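Local coordinates for protein activating signal cointegrator 1 complex subunit 2 (Homo sapiens, PDB 6YXQ) that binds polyubiquitin chains and recruits ASCC3 and ALKBH3 to sites of DNA damage, and also takes part in the rescue of stalled ribosomes, at residues B[129-134]-B[158-163]; B[164-169]-B[261-266]; B[42-47]-B[96-101]. All coordinates share one frame; numbering follows the deposited sequence.

Contact 1 of 3, residues B[129-134]-B[158-163]; sequences LTFLRM and FLFDIP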
loop_
_atom_site.group_PDB
_atom_site.type_symbol
_atom_site.label_atom_id
_atom_site.label_comp_id
_atom_site.label_asym_id
_atom_site.label_seq_id
_atom_site.Cartn_x
_atom_site.Cartn_y
_atom_site.Cartn_z
ATOM N N LEU B 129 6.372 -6.443 -0.435
ATOM C CA LEU B 129 7.148 -7.635 -0.092
ATOM C C LEU B 129 7.024 -7.978 1.388
ATOM O O LEU B 129 6.960 -9.160 1.755
ATOM C CB LEU B 129 8.613 -7.454 -0.486
ATOM C CG LEU B 129 8.848 -7.219 -1.976
ATOM C CD1 LEU B 129 10.049 -6.332 -2.178
ATOM C CD2 LEU B 129 9.008 -8.530 -2.725
ATOM N N THR B 130 6.988 -6.962 2.253
ATOM C CA THR B 130 6.754 -7.202 3.675
ATOM C C THR B 130 5.417 -7.901 3.903
ATOM O O THR B 130 5.322 -8.881 4.662
ATOM C CB THR B 130 6.798 -5.877 4.430
ATOM O OG1 THR B 130 8.020 -5.200 4.121
ATOM C CG2 THR B 130 6.704 -6.111 5.924
ATOM N N PHE B 131 4.363 -7.408 3.253
ATOM C CA PHE B 131 3.067 -8.041 3.458
ATOM C C PHE B 131 3.034 -9.449 2.880
ATOM O O PHE B 131 2.368 -10.325 3.441
ATOM C CB PHE B 131 1.955 -7.158 2.895
ATOM C CG PHE B 131 1.499 -6.121 3.867
ATOM C CD1 PHE B 131 0.669 -6.467 4.923
ATOM C CD2 PHE B 131 1.958 -4.815 3.780
ATOM C CE1 PHE B 131 0.269 -5.519 5.854
ATOM C CE2 PHE B 131 1.564 -3.859 4.712
ATOM C CZ PHE B 131 0.718 -4.212 5.749
ATOM N N LEU B 132 3.770 -9.698 1.794
ATOM C CA LEU B 132 3.918 -11.067 1.303
ATOM C C LEU B 132 4.560 -11.961 2.356
ATOM O O LEU B 132 4.103 -13.088 2.604
ATOM C CB LEU B 132 4.758 -11.078 0.030
ATOM C CG LEU B 132 4.447 -12.163 -1.000
ATOM C CD1 LEU B 132 5.256 -11.878 -2.233
ATOM C CD2 LEU B 132 4.736 -13.565 -0.495
ATOM N N ARG B 133 5.651 -11.486 2.960
ATOM C CA ARG B 133 6.329 -12.289 3.970
ATOM C C ARG B 133 5.385 -12.651 5.102
ATOM O O ARG B 133 5.371 -13.798 5.565
ATOM C CB ARG B 133 7.552 -11.556 4.515
ATOM C CG ARG B 133 8.592 -12.506 5.062
ATOM C CD ARG B 133 9.915 -11.829 5.328
ATOM N NE ARG B 133 10.917 -12.810 5.725
ATOM C CZ ARG B 133 12.108 -12.502 6.223
ATOM N NH1 ARG B 133 12.450 -11.231 6.386
ATOM N NH2 ARG B 133 12.954 -13.466 6.555
HETATM N N MSE B 134 4.578 -11.695 5.547
HETATM C CA MSE B 134 3.680 -11.969 6.668
HETATM C C MSE B 134 2.463 -12.806 6.278
HETATM O O MSE B 134 1.894 -13.508 7.110
HETATM C CB MSE B 134 3.221 -10.672 7.309
HETATM C CG MSE B 134 4.343 -9.845 7.874
HETATM SE SE MSE B 134 3.637 -8.332 8.875
HETATM C CE MSE B 134 3.243 -7.119 7.435
ATOM N N PHE B 158 -2.773 -7.294 15.215
ATOM C CA PHE B 158 -3.317 -6.299 14.270
ATOM C C PHE B 158 -2.508 -6.233 12.974
ATOM O O PHE B 158 -2.507 -5.215 12.270
ATOM C CB PHE B 158 -3.418 -4.908 14.907
ATOM C CG PHE B 158 -4.622 -4.727 15.797
ATOM C CD1 PHE B 158 -5.886 -4.524 15.252
ATOM C CD2 PHE B 158 -4.493 -4.777 17.177
ATOM C CE1 PHE B 158 -6.997 -4.370 16.069
ATOM C CE2 PHE B 158 -5.602 -4.622 18.000
ATOM C CZ PHE B 158 -6.855 -4.418 17.445
ATOM N N LEU B 159 -1.841 -7.339 12.634
ATOM C CA LEU B 159 -1.018 -7.383 11.427
ATOM C C LEU B 159 -1.866 -7.238 10.175
ATOM O O LEU B 159 -1.412 -6.683 9.169
ATOM C CB LEU B 159 -0.228 -8.692 11.375
ATOM C CG LEU B 159 0.781 -8.954 12.498
ATOM C CD1 LEU B 159 1.611 -10.198 12.201
ATOM C CD2 LEU B 159 1.685 -7.748 12.709
ATOM N N PHE B 160 -3.096 -7.745 10.210
ATOM C CA PHE B 160 -4.024 -7.632 9.091
ATOM C C PHE B 160 -5.362 -7.150 9.631
ATOM O O PHE B 160 -6.011 -7.852 10.411
ATOM C CB PHE B 160 -4.181 -8.963 8.352
ATOM C CG PHE B 160 -3.035 -9.294 7.423
ATOM C CD1 PHE B 160 -3.004 -8.801 6.130
ATOM C CD2 PHE B 160 -2.004 -10.119 7.839
ATOM C CE1 PHE B 160 -1.963 -9.114 5.276
ATOM C CE2 PHE B 160 -0.961 -10.437 6.988
ATOM C CZ PHE B 160 -0.939 -9.931 5.707
ATOM N N ASP B 161 -5.750 -5.941 9.250
ATOM C CA ASP B 161 -7.106 -5.466 9.437
ATOM C C ASP B 161 -7.945 -5.882 8.238
ATOM O O ASP B 161 -7.458 -6.495 7.286
ATOM C CB ASP B 161 -7.131 -3.949 9.581
ATOM C CG ASP B 161 -6.777 -3.491 10.964
ATOM O OD1 ASP B 161 -6.747 -4.342 11.876
ATOM O OD2 ASP B 161 -6.537 -2.276 11.141
ATOM N N ILE B 162 -9.222 -5.527 8.268
ATOM C CA ILE B 162 -10.020 -5.544 7.049
ATOM C C ILE B 162 -9.673 -4.299 6.234
ATOM O O ILE B 162 -9.450 -4.419 5.020
ATOM C CB ILE B 162 -11.523 -5.644 7.354
ATOM C CG1 ILE B 162 -11.883 -7.076 7.743
ATOM C CG2 ILE B 162 -12.337 -5.236 6.139
ATOM C CD1 ILE B 162 -11.717 -8.087 6.611
ATOM N N PRO B 163 -9.598 -3.094 6.827
ATOM C CA PRO B 163 -9.139 -1.940 6.035
ATOM C C PRO B 163 -7.795 -2.158 5.365
ATOM O O PRO B 163 -7.632 -1.797 4.194
ATOM C CB PRO B 163 -9.081 -0.807 7.068
ATOM C CG PRO B 163 -10.084 -1.169 8.072
ATOM C CD PRO B 163 -10.083 -2.664 8.156
#
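The ring of F131 carries the selenomethionine methyl M134 CE on one face, set toward the rim and 3.6 Å above the plane. At the edge of the same ring, in its plane, lies F160. The two phenylalanines form an offset edge-to-face pair. The edge of F131 is turned toward the face of F160, with planes at 66° and centroids 5.7 Å apart. The nearest atoms are F131 CD1 and F160 CE1, at 3.7 Å. The backbone oxygen of L159 also sits near the plane of the F131 ring, 3.9 Å from F131 CE1. The F160 ring has the carbonyl oxygen of M134 at its own edge. CG of F160 is anti to the carbonyl carbon (chi1 -78°), and its side chain runs past that of F131 in the opposite direction. M134 touches both L159 and F160. Its SE is 4.3 Å from L159 CD1, and its CB is 4.2 Å from F160 CE2. No hydrogen bond crosses, so the contact rests on aromatic and apolar packing. F131 also packs on L95 and L99 of helix 89-101, while L159 packs on W82 and F160 on I187. This is a small aromatic cluster in the core of the all-helical N-terminal part of the protein, where the loop leading into helix 162-172 packs against the C-terminal end of helix 114-135.

Contact 2 of 3, residues B[164-169]-B[261-266]; sequences KILDLC and WAFLDI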
loop_
_atom_site.group_PDB
_atom_site.type_symbol
_atom_site.label_atom_id
_atom_site.label_comp_id
_atom_site.label_asym_id
_atom_site.label_seq_id
_atom_site.Cartn_x
_atom_site.Cartn_y
_atom_site.Cartn_z
ATOM N N LYS B 164 -6.828 -2.750 6.067
ATOM C CA LYS B 164 -5.520 -2.972 5.458
ATOM C C LYS B 164 -5.615 -3.925 4.276
ATOM O O LYS B 164 -4.867 -3.787 3.309
ATOM C CB LYS B 164 -4.528 -3.507 6.486
ATOM C CG LYS B 164 -4.282 -2.569 7.636
ATOM C CD LYS B 164 -3.809 -3.339 8.849
ATOM C CE LYS B 164 -2.324 -3.205 9.041
ATOM N NZ LYS B 164 -2.023 -2.164 10.058
ATOM N N ILE B 165 -6.525 -4.899 4.331
ATOM C CA ILE B 165 -6.678 -5.809 3.199
ATOM C C ILE B 165 -7.249 -5.071 1.993
ATOM O O ILE B 165 -6.771 -5.229 0.857
ATOM C CB ILE B 165 -7.552 -7.008 3.600
ATOM C CG1 ILE B 165 -6.775 -7.926 4.547
ATOM C CG2 ILE B 165 -8.007 -7.762 2.363
ATOM C CD1 ILE B 165 -7.635 -8.958 5.232
ATOM N N LEU B 166 -8.282 -4.256 2.222
ATOM C CA LEU B 166 -8.851 -3.454 1.144
ATOM C C LEU B 166 -7.800 -2.532 0.540
ATOM O O LEU B 166 -7.677 -2.430 -0.690
ATOM C CB LEU B 166 -10.040 -2.649 1.673
ATOM C CG LEU B 166 -11.438 -3.268 1.555
ATOM C CD1 LEU B 166 -11.481 -4.676 2.122
ATOM C CD2 LEU B 166 -12.451 -2.387 2.255
ATOM N N ASP B 167 -7.039 -1.850 1.399
ATOM C CA ASP B 167 -5.944 -1.012 0.929
ATOM C C ASP B 167 -4.961 -1.826 0.101
ATOM O O ASP B 167 -4.546 -1.401 -0.982
ATOM C CB ASP B 167 -5.231 -0.358 2.116
ATOM C CG ASP B 167 -6.069 0.712 2.781
ATOM O OD1 ASP B 167 -6.782 1.446 2.056
ATOM O OD2 ASP B 167 -6.008 0.824 4.027
ATOM N N LEU B 168 -4.577 -3.003 0.599
ATOM C CA LEU B 168 -3.607 -3.831 -0.106
ATOM C C LEU B 168 -4.081 -4.136 -1.513
ATOM O O LEU B 168 -3.309 -4.040 -2.473
ATOM C CB LEU B 168 -3.362 -5.133 0.656
ATOM C CG LEU B 168 -2.350 -5.061 1.790
ATOM C CD1 LEU B 168 -2.359 -6.365 2.576
ATOM C CD2 LEU B 168 -0.976 -4.757 1.222
ATOM N N CYS B 169 -5.358 -4.506 -1.654
ATOM C CA CYS B 169 -5.896 -4.858 -2.970
ATOM C C CYS B 169 -5.928 -3.669 -3.904
ATOM O O CYS B 169 -5.451 -3.764 -5.044
ATOM C CB CYS B 169 -7.297 -5.463 -2.858
ATOM S SG CYS B 169 -7.388 -6.967 -1.892
ATOM N N TRP B 261 -14.421 -2.711 -5.281
ATOM C CA TRP B 261 -14.310 -3.536 -6.472
ATOM C C TRP B 261 -12.964 -4.244 -6.532
ATOM O O TRP B 261 -12.902 -5.426 -6.884
ATOM C CB TRP B 261 -14.523 -2.690 -7.725
ATOM C CG TRP B 261 -14.088 -3.411 -8.943
ATOM C CD1 TRP B 261 -14.819 -4.305 -9.675
ATOM C CD2 TRP B 261 -12.801 -3.342 -9.560
ATOM N NE1 TRP B 261 -14.069 -4.786 -10.720
ATOM C CE2 TRP B 261 -12.826 -4.208 -10.673
ATOM C CE3 TRP B 261 -11.634 -2.628 -9.284
ATOM C CZ2 TRP B 261 -11.725 -4.375 -11.512
ATOM C CZ3 TRP B 261 -10.544 -2.794 -10.118
ATOM C CH2 TRP B 261 -10.598 -3.661 -11.219
ATOM N N ALA B 262 -11.875 -3.542 -6.211
ATOM C CA ALA B 262 -10.563 -4.180 -6.224
ATOM C C ALA B 262 -10.498 -5.307 -5.208
ATOM O O ALA B 262 -9.933 -6.374 -5.481
ATOM C CB ALA B 262 -9.470 -3.149 -5.952
ATOM N N PHE B 263 -11.081 -5.093 -4.029
ATOM C CA PHE B 263 -11.088 -6.150 -3.029
ATOM C C PHE B 263 -11.812 -7.382 -3.545
ATOM O O PHE B 263 -11.332 -8.505 -3.373
ATOM C CB PHE B 263 -11.731 -5.662 -1.735
ATOM C CG PHE B 263 -11.915 -6.745 -0.721
ATOM C CD1 PHE B 263 -10.844 -7.532 -0.334
ATOM C CD2 PHE B 263 -13.160 -6.988 -0.165
ATOM C CE1 PHE B 263 -11.007 -8.535 0.600
ATOM C CE2 PHE B 263 -13.334 -7.989 0.770
ATOM C CZ PHE B 263 -12.255 -8.766 1.152
ATOM N N LEU B 264 -12.968 -7.194 -4.185
ATOM C CA LEU B 264 -13.708 -8.356 -4.668
ATOM C C LEU B 264 -13.075 -8.964 -5.908
ATOM O O LEU B 264 -13.311 -10.144 -6.194
ATOM C CB LEU B 264 -15.165 -7.987 -4.945
ATOM C CG LEU B 264 -15.959 -7.703 -3.668
ATOM C CD1 LEU B 264 -17.380 -7.300 -4.006
ATOM C CD2 LEU B 264 -15.943 -8.902 -2.723
ATOM N N ASP B 265 -12.284 -8.184 -6.645
ATOM C CA ASP B 265 -11.546 -8.723 -7.782
ATOM C C ASP B 265 -10.417 -9.625 -7.308
ATOM O O ASP B 265 -10.137 -10.659 -7.923
ATOM C CB ASP B 265 -11.008 -7.575 -8.642
ATOM C CG ASP B 265 -10.124 -8.050 -9.790
ATOM O OD1 ASP B 265 -10.633 -8.738 -10.704
ATOM O OD2 ASP B 265 -8.920 -7.712 -9.786
ATOM N N ILE B 266 -9.774 -9.260 -6.198
ATOM C CA ILE B 266 -8.724 -10.115 -5.653
ATOM C C ILE B 266 -9.317 -11.321 -4.937
ATOM O O ILE B 266 -8.837 -12.447 -5.105
ATOM C CB ILE B 266 -7.796 -9.314 -4.725
ATOM C CG1 ILE B 266 -7.062 -8.236 -5.524
ATOM C CG2 ILE B 266 -6.804 -10.247 -4.045
ATOM C CD1 ILE B 266 -6.095 -8.798 -6.548
#
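L166 and F263 make a CH-pi contact. Methyl CD1 of L166 stands over one face of the F263 ring, 3.7 Å from the ring centroid and 17° off the normal. The sulfur-aromatic contact comes from another side. C169 SG lies in the plane of the F263 ring, at its edge, 3.8 Å from F263 CD1. The other side-chain pairs are apolar. I165 CG2 meets F263 CE1 at 3.6 Å, crossing obliquely. C169 SG also touches I266 CB at 3.7 Å, and C169 CB lies 4.4 Å from A262 CB. F263 CG is anti to the backbone N (chi1 173°), which leaves the ring among I165, L166 and C169. An alanine in place of F263 would probably loosen this packing, because the ring that I165, L166 and C169 all touch would be lost. The helix axes come within 8.3 Å and cross nearly at right angles, at 85°. The contact joins helix 162-172 to the C-terminal end of helix 243-266. Beside it, D167 forms a salt bridge with R15 of the ASCC3 chain. Helix 177-190 packs on I165 and I266, helix 89-101 on K164 and L168, and helix 306-340 on W261 and L264.

Contact 3 of 3, residues B[42-47]-B[96-101]; sequences VLYKPP and DSYLRY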
loop_
_atom_site.group_PDB
_atom_site.type_symbol
_atom_site.label_atom_id
_atom_site.label_comp_id
_atom_site.label_asym_id
_atom_site.label_seq_id
_atom_site.Cartn_x
_atom_site.Cartn_y
_atom_site.Cartn_z
ATOM N N VAL B 42 9.265 5.133 12.240
ATOM C CA VAL B 42 8.452 6.341 12.186
ATOM C C VAL B 42 7.284 6.137 11.229
ATOM O O VAL B 42 7.292 5.263 10.357
ATOM C CB VAL B 42 9.267 7.590 11.789
ATOM C CG1 VAL B 42 10.428 7.756 12.708
ATOM C CG2 VAL B 42 9.722 7.512 10.334
ATOM N N LEU B 43 6.265 6.970 11.400
ATOM C CA LEU B 43 5.073 6.907 10.576
ATOM C C LEU B 43 5.335 7.524 9.208
ATOM O O LEU B 43 6.282 8.289 9.008
ATOM C CB LEU B 43 3.913 7.628 11.262
ATOM C CG LEU B 43 3.652 7.159 12.691
ATOM C CD1 LEU B 43 3.235 8.327 13.559
ATOM C CD2 LEU B 43 2.603 6.056 12.724
ATOM N N TYR B 44 4.462 7.186 8.264
ATOM C CA TYR B 44 4.565 7.639 6.886
ATOM C C TYR B 44 3.607 8.802 6.653
ATOM O O TYR B 44 2.441 8.747 7.062
ATOM C CB TYR B 44 4.264 6.486 5.923
ATOM C CG TYR B 44 4.146 6.889 4.470
ATOM C CD1 TYR B 44 2.935 7.325 3.942
ATOM C CD2 TYR B 44 5.242 6.825 3.621
ATOM C CE1 TYR B 44 2.823 7.694 2.617
ATOM C CE2 TYR B 44 5.136 7.191 2.293
ATOM C CZ TYR B 44 3.925 7.625 1.798
ATOM O OH TYR B 44 3.816 7.987 0.479
ATOM N N LYS B 45 4.106 9.855 6.009
ATOM C CA LYS B 45 3.279 10.948 5.543
ATOM C C LYS B 45 3.462 11.117 4.040
ATOM O O LYS B 45 4.590 11.027 3.541
ATOM C CB LYS B 45 3.632 12.260 6.264
ATOM C CG LYS B 45 3.547 12.189 7.786
ATOM C CD LYS B 45 2.942 13.458 8.379
ATOM C CE LYS B 45 3.327 13.636 9.844
ATOM N NZ LYS B 45 2.539 12.750 10.751
ATOM N N PRO B 46 2.387 11.341 3.293
ATOM C CA PRO B 46 2.492 11.429 1.831
ATOM C C PRO B 46 3.129 12.739 1.402
ATOM O O PRO B 46 3.206 13.691 2.193
ATOM C CB PRO B 46 1.030 11.339 1.372
ATOM C CG PRO B 46 0.253 11.883 2.525
ATOM C CD PRO B 46 0.995 11.463 3.761
ATOM N N PRO B 47 3.597 12.824 0.156
ATOM C CA PRO B 47 4.304 14.036 -0.312
ATOM C C PRO B 47 3.381 15.238 -0.396
ATOM O O PRO B 47 2.151 15.085 -0.445
ATOM C CB PRO B 47 4.811 13.626 -1.706
ATOM C CG PRO B 47 4.006 12.435 -2.093
ATOM C CD PRO B 47 3.690 11.724 -0.819
ATOM N N ASP B 96 0.513 0.497 8.693
ATOM C CA ASP B 96 -0.838 1.047 8.652
ATOM C C ASP B 96 -0.830 2.475 8.122
ATOM O O ASP B 96 -1.698 2.850 7.328
ATOM C CB ASP B 96 -1.467 0.994 10.045
ATOM C CG ASP B 96 -2.970 1.201 10.022
ATOM O OD1 ASP B 96 -3.424 2.240 9.499
ATOM O OD2 ASP B 96 -3.698 0.321 10.528
ATOM N N SER B 97 0.145 3.283 8.553
ATOM C CA SER B 97 0.252 4.660 8.080
ATOM C C SER B 97 0.417 4.704 6.572
ATOM O O SER B 97 -0.279 5.459 5.874
ATOM C CB SER B 97 1.441 5.353 8.743
ATOM O OG SER B 97 1.603 4.917 10.075
ATOM N N TYR B 98 1.356 3.910 6.053
ATOM C CA TYR B 98 1.580 3.898 4.610
ATOM C C TYR B 98 0.316 3.473 3.874
ATOM O O TYR B 98 -0.140 4.165 2.960
ATOM C CB TYR B 98 2.755 2.989 4.242
ATOM C CG TYR B 98 2.990 2.895 2.745
ATOM C CD1 TYR B 98 3.754 3.848 2.077
ATOM C CD2 TYR B 98 2.438 1.861 1.998
ATOM C CE1 TYR B 98 3.964 3.769 0.701
ATOM C CE2 TYR B 98 2.643 1.777 0.625
ATOM C CZ TYR B 98 3.405 2.730 -0.017
ATOM O OH TYR B 98 3.608 2.643 -1.377
ATOM N N LEU B 99 -0.280 2.347 4.271
ATOM C CA LEU B 99 -1.471 1.867 3.573
ATOM C C LEU B 99 -2.594 2.900 3.611
ATOM O O LEU B 99 -3.282 3.124 2.606
ATOM C CB LEU B 99 -1.940 0.548 4.183
ATOM C CG LEU B 99 -1.095 -0.692 3.889
ATOM C CD1 LEU B 99 -1.698 -1.913 4.567
ATOM C CD2 LEU B 99 -0.953 -0.915 2.393
ATOM N N ARG B 100 -2.785 3.554 4.758
ATOM C CA ARG B 100 -3.883 4.502 4.897
ATOM C C ARG B 100 -3.665 5.745 4.047
ATOM O O ARG B 100 -4.621 6.269 3.463
ATOM C CB ARG B 100 -4.054 4.887 6.367
ATOM C CG ARG B 100 -5.050 6.017 6.604
ATOM C CD ARG B 100 -5.306 6.229 8.097
ATOM N NE ARG B 100 -6.458 7.095 8.342
ATOM C CZ ARG B 100 -6.958 7.355 9.546
ATOM N NH1 ARG B 100 -6.406 6.815 10.624
ATOM N NH2 ARG B 100 -8.009 8.154 9.672
ATOM N N TYR B 101 -2.421 6.235 3.955
ATOM C CA TYR B 101 -2.200 7.567 3.405
ATOM C C TYR B 101 -1.511 7.607 2.047
ATOM O O TYR B 101 -1.514 8.669 1.417
ATOM C CB TYR B 101 -1.404 8.420 4.402
ATOM C CG TYR B 101 -2.192 8.762 5.649
ATOM C CD1 TYR B 101 -3.338 9.548 5.579
ATOM C CD2 TYR B 101 -1.794 8.300 6.894
ATOM C CE1 TYR B 101 -4.068 9.861 6.719
ATOM C CE2 TYR B 101 -2.515 8.610 8.038
ATOM C CZ TYR B 101 -3.649 9.388 7.945
ATOM O OH TYR B 101 -4.354 9.691 9.089
#
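Y44 and Y98 both hold CG anti to the backbone N, with chi1 at 172° and 177°. With these torsions the two side chains run alongside each other in the same direction. Their rings are turned against each other, with planes at 73° and centroids 4.9 Å apart. This is an edge-to-face (T-shaped) pair in which Y98 gives the edge and Y44 the face. CD1 of Y98 stands over the centre of the Y44 ring, and its closest ring atom there is Y44 CE2, at 3.6 Å. The Y44 hydroxyl is hydrogen-bonded to OE1 of Q120 on helix 114-135, which would help fix where the ring ends. S97 OG stands beside its backbone N and is hydrogen-bonded to the carbonyl oxygen of K93, one turn earlier. CB of S97 lies 3.6 Å from Y44 N, and L43 packs its CD2 against S97 OG. An extended loop segment thus lies along the last turns of helix 89-101, on a part of the all-helical fold that also meets ASCC3. The loop leads from the small antiparallel sheet of strands 14-18 and 25-29 to helix 53-75. No hydrogen bond joins the two segments; they meet by packing of side chains and backbone. Further along, P46 CD lies 3.9 Å from Y101 CB, and P46 CB lies 3.7 Å from Y101 O. The Y101 ring has R100 CG over one face, 3.7 Å above the plane. P46 and Y101 also pack on F4 and M5 of the ASCC3 chain.

Contacts 1 and 2 are fully buried, whereas contact 3 is only partly so, its centre about 17 Å from the centre of the chain. The centre of contact 2 is nearest the centre of the chain, about 3 Å away. Contacts 1 and 2 share helix 162-172, and L168 CD1 meets F131 CD1 at 3.8 Å. Helix 89-101 ties contact 3 to both: L99 CD1 touches F131 CZ, and D96 OD2 forms a salt bridge with K164 NZ at 3.0 Å. A ring pair leads in contacts 1 and 3, while contact 2 sets a methyl and a sulfur against one ring. Contact 3 adds a serine and one proline, and two of its touching residues, P46 and Y101, border ASCC3.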